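Local coordinates for hydrogenase expression/formation protein HypE (Desulfovibrio vulgaris subsp. vulgaris, PDB 2Z1U) that binds ATP and magnesium and acts in the maturation of hydrogenase, probably, as in other HypE proteins, in making the cyanide ligands of the active-site iron, at residues S24-F27 / L28-D32; G16-S19 / H20-I23. One frame throughout, in Å; residues are numbered along the deposited sequence.

Contact 1: residues S24-F27 / L28-D32. With ATP (adenosine-5'-triphosphate), chain D.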
loop_
_atom_site.group_PDB
_atom_site.type_symbol
_atom_site.label_atom_id
_atom_site.label_comp_id
_atom_site.label_asym_id
_atom_site.label_seq_id
_atom_site.Cartn_x
_atom_site.Cartn_y
_atom_site.Cartn_z
ATOM N N SER A 24 10.078 13.272 9.462
ATOM C CA SER A 24 9.698 14.672 9.713
ATOM C C SER A 24 10.299 15.677 8.739
ATOM O O SER A 24 9.595 16.552 8.235
ATOM C CB SER A 24 9.969 15.097 11.168
ATOM O OG SER A 24 9.003 14.477 12.025
ATOM N N ASP A 25 11.593 15.557 8.468
ATOM C CA ASP A 25 12.301 16.596 7.715
ATOM C C ASP A 25 12.113 16.494 6.207
ATOM O O ASP A 25 12.287 17.480 5.501
ATOM C CB ASP A 25 13.791 16.609 8.058
ATOM C CG ASP A 25 14.064 16.940 9.524
ATOM O OD1 ASP A 25 13.120 17.256 10.289
ATOM O OD2 ASP A 25 15.244 16.874 9.912
ATOM N N LEU A 26 11.775 15.307 5.707
ATOM C CA LEU A 26 11.578 15.151 4.272
ATOM C C LEU A 26 10.122 14.927 3.900
ATOM O O LEU A 26 9.523 15.761 3.218
ATOM C CB LEU A 26 12.450 14.027 3.695
ATOM C CG LEU A 26 12.315 13.787 2.180
ATOM C CD1 LEU A 26 12.765 15.005 1.366
ATOM C CD2 LEU A 26 13.078 12.549 1.761
ATOM N N PHE A 27 9.563 13.803 4.349
ATOM C CA PHE A 27 8.221 13.386 3.923
ATOM C C PHE A 27 7.139 14.357 4.390
ATOM O O PHE A 27 6.382 14.868 3.566
ATOM C CB PHE A 27 7.911 11.946 4.363
ATOM C CG PHE A 27 8.807 10.912 3.733
ATOM C CD1 PHE A 27 8.799 10.704 2.347
ATOM C CD2 PHE A 27 9.642 10.122 4.522
ATOM C CE1 PHE A 27 9.631 9.744 1.760
ATOM C CE2 PHE A 27 10.479 9.158 3.941
ATOM C CZ PHE A 27 10.474 8.972 2.561
ATOM N N LEU A 28 7.088 14.629 5.698
ATOM C CA LEU A 28 6.123 15.581 6.263
ATOM C C LEU A 28 6.278 16.979 5.691
ATOM O O LEU A 28 5.289 17.688 5.492
ATOM C CB LEU A 28 6.250 15.662 7.791
ATOM C CG LEU A 28 5.272 14.785 8.560
ATOM C CD1 LEU A 28 5.425 13.299 8.181
ATOM C CD2 LEU A 28 5.444 15.015 10.059
ATOM N N ARG A 29 7.518 17.374 5.426
ATOM C CA ARG A 29 7.782 18.703 4.889
ATOM C C ARG A 29 7.092 18.869 3.540
ATOM O O ARG A 29 6.385 19.852 3.309
ATOM C CB ARG A 29 9.283 18.951 4.769
ATOM C CG ARG A 29 9.650 20.418 4.593
ATOM C CD ARG A 29 11.160 20.613 4.577
ATOM N NE ARG A 29 11.652 20.638 3.199
ATOM C CZ ARG A 29 12.394 19.692 2.622
ATOM N NH1 ARG A 29 12.777 18.615 3.299
ATOM N NH2 ARG A 29 12.776 19.840 1.360
ATOM N N HIS A 30 7.283 17.892 2.658
ATOM C CA HIS A 30 6.694 17.942 1.315
ATOM C C HIS A 30 5.199 17.618 1.242
ATOM O O HIS A 30 4.485 18.163 0.386
ATOM C CB HIS A 30 7.473 17.037 0.356
ATOM C CG HIS A 30 8.795 17.599 -0.063
ATOM N ND1 HIS A 30 8.938 18.401 -1.173
ATOM C CD2 HIS A 30 10.030 17.485 0.481
ATOM C CE1 HIS A 30 10.206 18.756 -1.296
ATOM N NE2 HIS A 30 10.889 18.214 -0.305
ATOM N N PHE A 31 4.732 16.730 2.121
ATOM C CA PHE A 31 3.331 16.277 2.102
ATOM C C PHE A 31 2.420 17.161 2.968
ATOM O O PHE A 31 1.188 17.105 2.840
ATOM C CB PHE A 31 3.227 14.802 2.513
ATOM C CG PHE A 31 4.058 13.855 1.655
ATOM C CD1 PHE A 31 4.475 14.218 0.370
ATOM C CD2 PHE A 31 4.411 12.597 2.137
ATOM C CE1 PHE A 31 5.240 13.344 -0.408
ATOM C CE2 PHE A 31 5.167 11.717 1.355
ATOM C CZ PHE A 31 5.573 12.094 0.081
ATOM N N ASP A 32 3.065 17.956 3.827
ATOM C CA ASP A 32 2.486 19.021 4.684
ATOM C C ASP A 32 0.966 19.042 4.834
ATOM O O ASP A 32 0.267 19.669 4.030
ATOM C CB ASP A 32 2.975 20.400 4.205
ATOM C CG ASP A 32 3.146 21.393 5.337
ATOM O OD1 ASP A 32 2.576 21.196 6.440
ATOM O OD2 ASP A 32 3.876 22.389 5.120
HETATM P PG ATP D . 6.918 -0.092 11.717
HETATM O O1G ATP D . 6.910 0.292 10.225
HETATM O O2G ATP D . 8.299 -0.049 12.296
HETATM O O3G ATP D . 6.155 -1.367 12.043
HETATM P PB ATP D . 4.809 1.819 12.340
HETATM O O1B ATP D . 4.315 1.366 10.951
HETATM O O2B ATP D . 3.845 1.756 13.485
HETATM O O3B ATP D . 6.187 1.044 12.601
HETATM P PA ATP D . 6.342 3.922 11.182
HETATM O O1A ATP D . 7.666 3.969 11.939
HETATM O O2A ATP D . 6.433 3.137 9.903
HETATM O O3A ATP D . 5.186 3.377 12.207
HETATM O "O5'" ATP D . 5.752 5.358 10.940
HETATM C "C5'" ATP D . 5.859 6.405 11.914
HETATM C "C4'" ATP D . 5.035 7.568 11.402
HETATM O "O4'" ATP D . 5.715 8.078 10.238
HETATM C "C3'" ATP D . 3.645 7.153 10.952
HETATM O "O3'" ATP D . 2.725 8.202 11.310
HETATM C "C2'" ATP D . 3.736 7.066 9.425
HETATM O "O2'" ATP D . 2.487 7.429 8.835
HETATM C "C1'" ATP D . 4.842 8.087 9.090
HETATM N N9 ATP D . 5.652 7.716 7.899
HETATM C C8 ATP D . 6.609 6.779 7.820
HETATM N N7 ATP D . 7.136 6.746 6.574
HETATM C C5 ATP D . 6.459 7.660 5.855
HETATM C C6 ATP D . 6.493 8.142 4.453
HETATM N N6 ATP D . 7.356 7.582 3.577
HETATM N N1 ATP D . 5.648 9.109 4.112
HETATM C C2 ATP D . 4.765 9.677 4.956
HETATM N N3 ATP D . 4.698 9.287 6.251
HETATM C C4 ATP D . 5.512 8.306 6.722
#
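Leu28 follows a wider pi-type turn at 24-27 and opens the last turn of helix 17-31, the helix that lies against the adenine of the bound ATP; its CB rests on the carbonyl O of Ser24 at 3.5 Å. Its CD2 methyl passes the Ser24 hydroxyl more loosely, and Leu36 and Leu39 pack around the same side chain. The Arg29 chain leaves with CG opposite the backbone N (chi1 -164°) and bends at chi3, which folds the guanidinium back along the helix. NH1 thereby reaches the carbonyl O of Asp25 within the guanidinium plane and in the carbonyl plane; the 2.5 Å between Arg29 NH1 and Asp25 O is so short that it should be taken with caution. NH2 of the same group forms a salt bridge with Glu108 of helix 104-121, tying this turn to its neighbour. The backbone N-H of His30 is donated to Leu26 O, 3.1 Å from His30 N, and the ring sits edge-on to that oxygen; ring atom CD2 also meets the Leu26 methyl CD1 at 3.8 Å. Phe31 closes the row. Its N bonds to Phe27 O at 2.9 Å, and the same oxygen lies over one face of its ring. The two phenylalanine side chains run side by side in one direction, Phe31 CE2 lying 3.9 Å from Phe27 CD1, and both reach the adenine in different ways. Phe31 turns an edge to the base, its CE2 being 3.8 Å from ATP N1. Phe27 offers a face instead: the exocyclic amino nitrogen N6 of ATP sits over the centre of that ring, 3.3 Å above its plane.

Contact 2: residues G16-S19 / H20-I23. With ATP (adenosine-5'-triphosphate), chain D.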
loop_
_atom_site.group_PDB
_atom_site.type_symbol
_atom_site.label_atom_id
_atom_site.label_comp_id
_atom_site.label_asym_id
_atom_site.label_seq_id
_atom_site.Cartn_x
_atom_site.Cartn_y
_atom_site.Cartn_z
ATOM N N GLY A 16 14.782 4.100 14.293
ATOM C CA GLY A 16 15.352 4.923 15.371
ATOM C C GLY A 16 15.320 6.420 15.106
ATOM O O GLY A 16 14.437 6.909 14.402
ATOM N N ARG A 17 16.287 7.150 15.664
ATOM C CA ARG A 17 16.308 8.618 15.580
ATOM C C ARG A 17 16.428 9.181 14.149
ATOM O O ARG A 17 15.728 10.135 13.795
ATOM C CB ARG A 17 17.392 9.224 16.500
ATOM C CG ARG A 17 18.791 8.615 16.352
ATOM C CD ARG A 17 19.924 9.543 16.893
ATOM N NE ARG A 17 20.053 10.743 16.067
ATOM C CZ ARG A 17 20.635 10.787 14.867
ATOM N NH1 ARG A 17 21.193 9.705 14.330
ATOM N NH2 ARG A 17 20.663 11.929 14.201
ATOM N N ALA A 18 17.322 8.600 13.347
ATOM C CA ALA A 18 17.497 8.999 11.944
ATOM C C ALA A 18 16.236 8.698 11.099
ATOM O O ALA A 18 15.854 9.496 10.226
ATOM C CB ALA A 18 18.717 8.319 11.348
ATOM N N SER A 19 15.603 7.556 11.356
ATOM C CA SER A 19 14.320 7.226 10.723
ATOM C C SER A 19 13.301 8.339 10.945
ATOM O O SER A 19 12.701 8.834 9.989
ATOM C CB SER A 19 13.748 5.897 11.252
ATOM O OG SER A 19 14.253 4.783 10.535
ATOM N N HIS A 20 13.121 8.732 12.208
ATOM C CA HIS A 20 12.143 9.754 12.568
ATOM C C HIS A 20 12.500 11.112 11.953
ATOM O O HIS A 20 11.613 11.864 11.552
ATOM C CB HIS A 20 11.978 9.850 14.095
ATOM C CG HIS A 20 11.417 8.608 14.718
ATOM N ND1 HIS A 20 12.211 7.592 15.205
ATOM C CD2 HIS A 20 10.138 8.202 14.910
ATOM C CE1 HIS A 20 11.451 6.620 15.675
ATOM N NE2 HIS A 20 10.189 6.969 15.516
ATOM N N ARG A 21 13.796 11.408 11.868
ATOM C CA ARG A 21 14.288 12.624 11.209
ATOM C C ARG A 21 13.927 12.661 9.712
ATOM O O ARG A 21 13.395 13.657 9.212
ATOM C CB ARG A 21 15.801 12.735 11.406
ATOM C CG ARG A 21 16.376 14.096 11.087
ATOM C CD ARG A 21 17.684 14.399 11.863
ATOM N NE ARG A 21 18.712 13.349 11.780
ATOM C CZ ARG A 21 19.345 12.969 10.665
ATOM N NH1 ARG A 21 19.053 13.515 9.485
ATOM N NH2 ARG A 21 20.264 12.012 10.727
ATOM N N LEU A 22 14.209 11.571 9.003
ATOM C CA LEU A 22 13.848 11.463 7.587
ATOM C C LEU A 22 12.347 11.716 7.404
ATOM O O LEU A 22 11.949 12.495 6.548
ATOM C CB LEU A 22 14.189 10.076 7.052
ATOM C CG LEU A 22 14.739 9.822 5.643
ATOM C CD1 LEU A 22 14.251 8.486 5.163
ATOM C CD2 LEU A 22 14.472 10.920 4.597
ATOM N N ILE A 23 11.527 11.052 8.224
ATOM C CA ILE A 23 10.072 11.181 8.152
ATOM C C ILE A 23 9.627 12.636 8.376
ATOM O O ILE A 23 8.894 13.179 7.557
ATOM C CB ILE A 23 9.356 10.213 9.130
ATOM C CG1 ILE A 23 9.516 8.765 8.658
ATOM C CG2 ILE A 23 7.877 10.567 9.262
ATOM C CD1 ILE A 23 9.072 7.724 9.709
HETATM P PG ATP D . 6.918 -0.092 11.717
HETATM O O1G ATP D . 6.910 0.292 10.225
HETATM O O2G ATP D . 8.299 -0.049 12.296
HETATM O O3G ATP D . 6.155 -1.367 12.043
HETATM P PB ATP D . 4.809 1.819 12.340
HETATM O O1B ATP D . 4.315 1.366 10.951
HETATM O O2B ATP D . 3.845 1.756 13.485
HETATM O O3B ATP D . 6.187 1.044 12.601
HETATM P PA ATP D . 6.342 3.922 11.182
HETATM O O1A ATP D . 7.666 3.969 11.939
HETATM O O2A ATP D . 6.433 3.137 9.903
HETATM O O3A ATP D . 5.186 3.377 12.207
HETATM O "O5'" ATP D . 5.752 5.358 10.940
HETATM C "C5'" ATP D . 5.859 6.405 11.914
HETATM C "C4'" ATP D . 5.035 7.568 11.402
HETATM O "O4'" ATP D . 5.715 8.078 10.238
HETATM C "C3'" ATP D . 3.645 7.153 10.952
HETATM O "O3'" ATP D . 2.725 8.202 11.310
HETATM C "C2'" ATP D . 3.736 7.066 9.425
HETATM O "O2'" ATP D . 2.487 7.429 8.835
HETATM C "C1'" ATP D . 4.842 8.087 9.090
HETATM N N9 ATP D . 5.652 7.716 7.899
HETATM C C8 ATP D . 6.609 6.779 7.820
HETATM N N7 ATP D . 7.136 6.746 6.574
HETATM C C5 ATP D . 6.459 7.660 5.855
HETATM C C6 ATP D . 6.493 8.142 4.453
HETATM N N6 ATP D . 7.356 7.582 3.577
HETATM N N1 ATP D . 5.648 9.109 4.112
HETATM C C2 ATP D . 4.765 9.677 4.956
HETATM N N3 ATP D . 4.698 9.287 6.251
HETATM C C4 ATP D . 5.512 8.306 6.722
#
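The imidazole of His20 meets the carbonyl of Gly16 with its edge: Gly16 C lies in the ring plane and ND1 points to Gly16 O. The 2.5 Å from His20 ND1 to Gly16 O is very short and its length doubtful, and the bond is bent, with an angle of 139° at the hydrogen. The backbone N-H of His20 bonds to the same oxygen, 3.1 Å from His20 N and straighter, so it carries the grip on the carbonyl of the N-cap glycine in the first turn of helix 17-31, with ND1 as a second, less certain donor. His20 CG stands anti to its own carbonyl carbon (chi1 -64°), which carries the ring back toward the helix start, while NE2 on the far side bonds to Glu232 of the second subunit and the side chain touches Met333 of that subunit.

The other flat pair is Arg17 and Arg21, one turn apart. Their side chains run alongside each other in the same direction with guanidinium planes 33° apart, and Arg17 NH2 approaches the edge of the Arg21 group, 3.4 Å from Arg21 NE. Two positively charged donors come together there without a bond, which probably costs some electrostatic energy.

Further along the helix the backbone bonds continue: Leu22 N to Ala18 O is 2.9 Å and Ile23 N to Ser19 O 3.1 Å. The Ser19 hydroxyl turns to the preceding loop and bonds to Tyr12 O and Gly15 N. Ile23 points its branches at the nucleotide, CD1 lying 3.2 Å from ATP C8 and CG2 3.4 Å from the ribose O4'. Leu22 instead packs on Tyr12 and on Met104 and Leu107 of helix 104-121, with its side chain about 4 Å from that of Thr130 on strand 124-133.

In the fold
Both contacts belong to one helix, 17-31: contact 2 (16-23) holds the N-cap and first turns, contact 1 (24-32) the last turns and the residue after them. Their centres are 12 Å apart, and the helix is continuous but widens where they join: Leu28 N probably bonds to Ile23 O, five residues back, at 3.0 Å. Each packs partly on helix 104-121, beside the mixed sheet with strand 124-133, part of the AIR synthase-related, PurM-like N-terminal domain. Contact 2 lies by the ribose and C8 edge of ATP, contact 1 by the six-membered ring. Thr222 and Arg223 of the second subunit also bond to this ATP, so the helix faces a nucleotide site built from two chains.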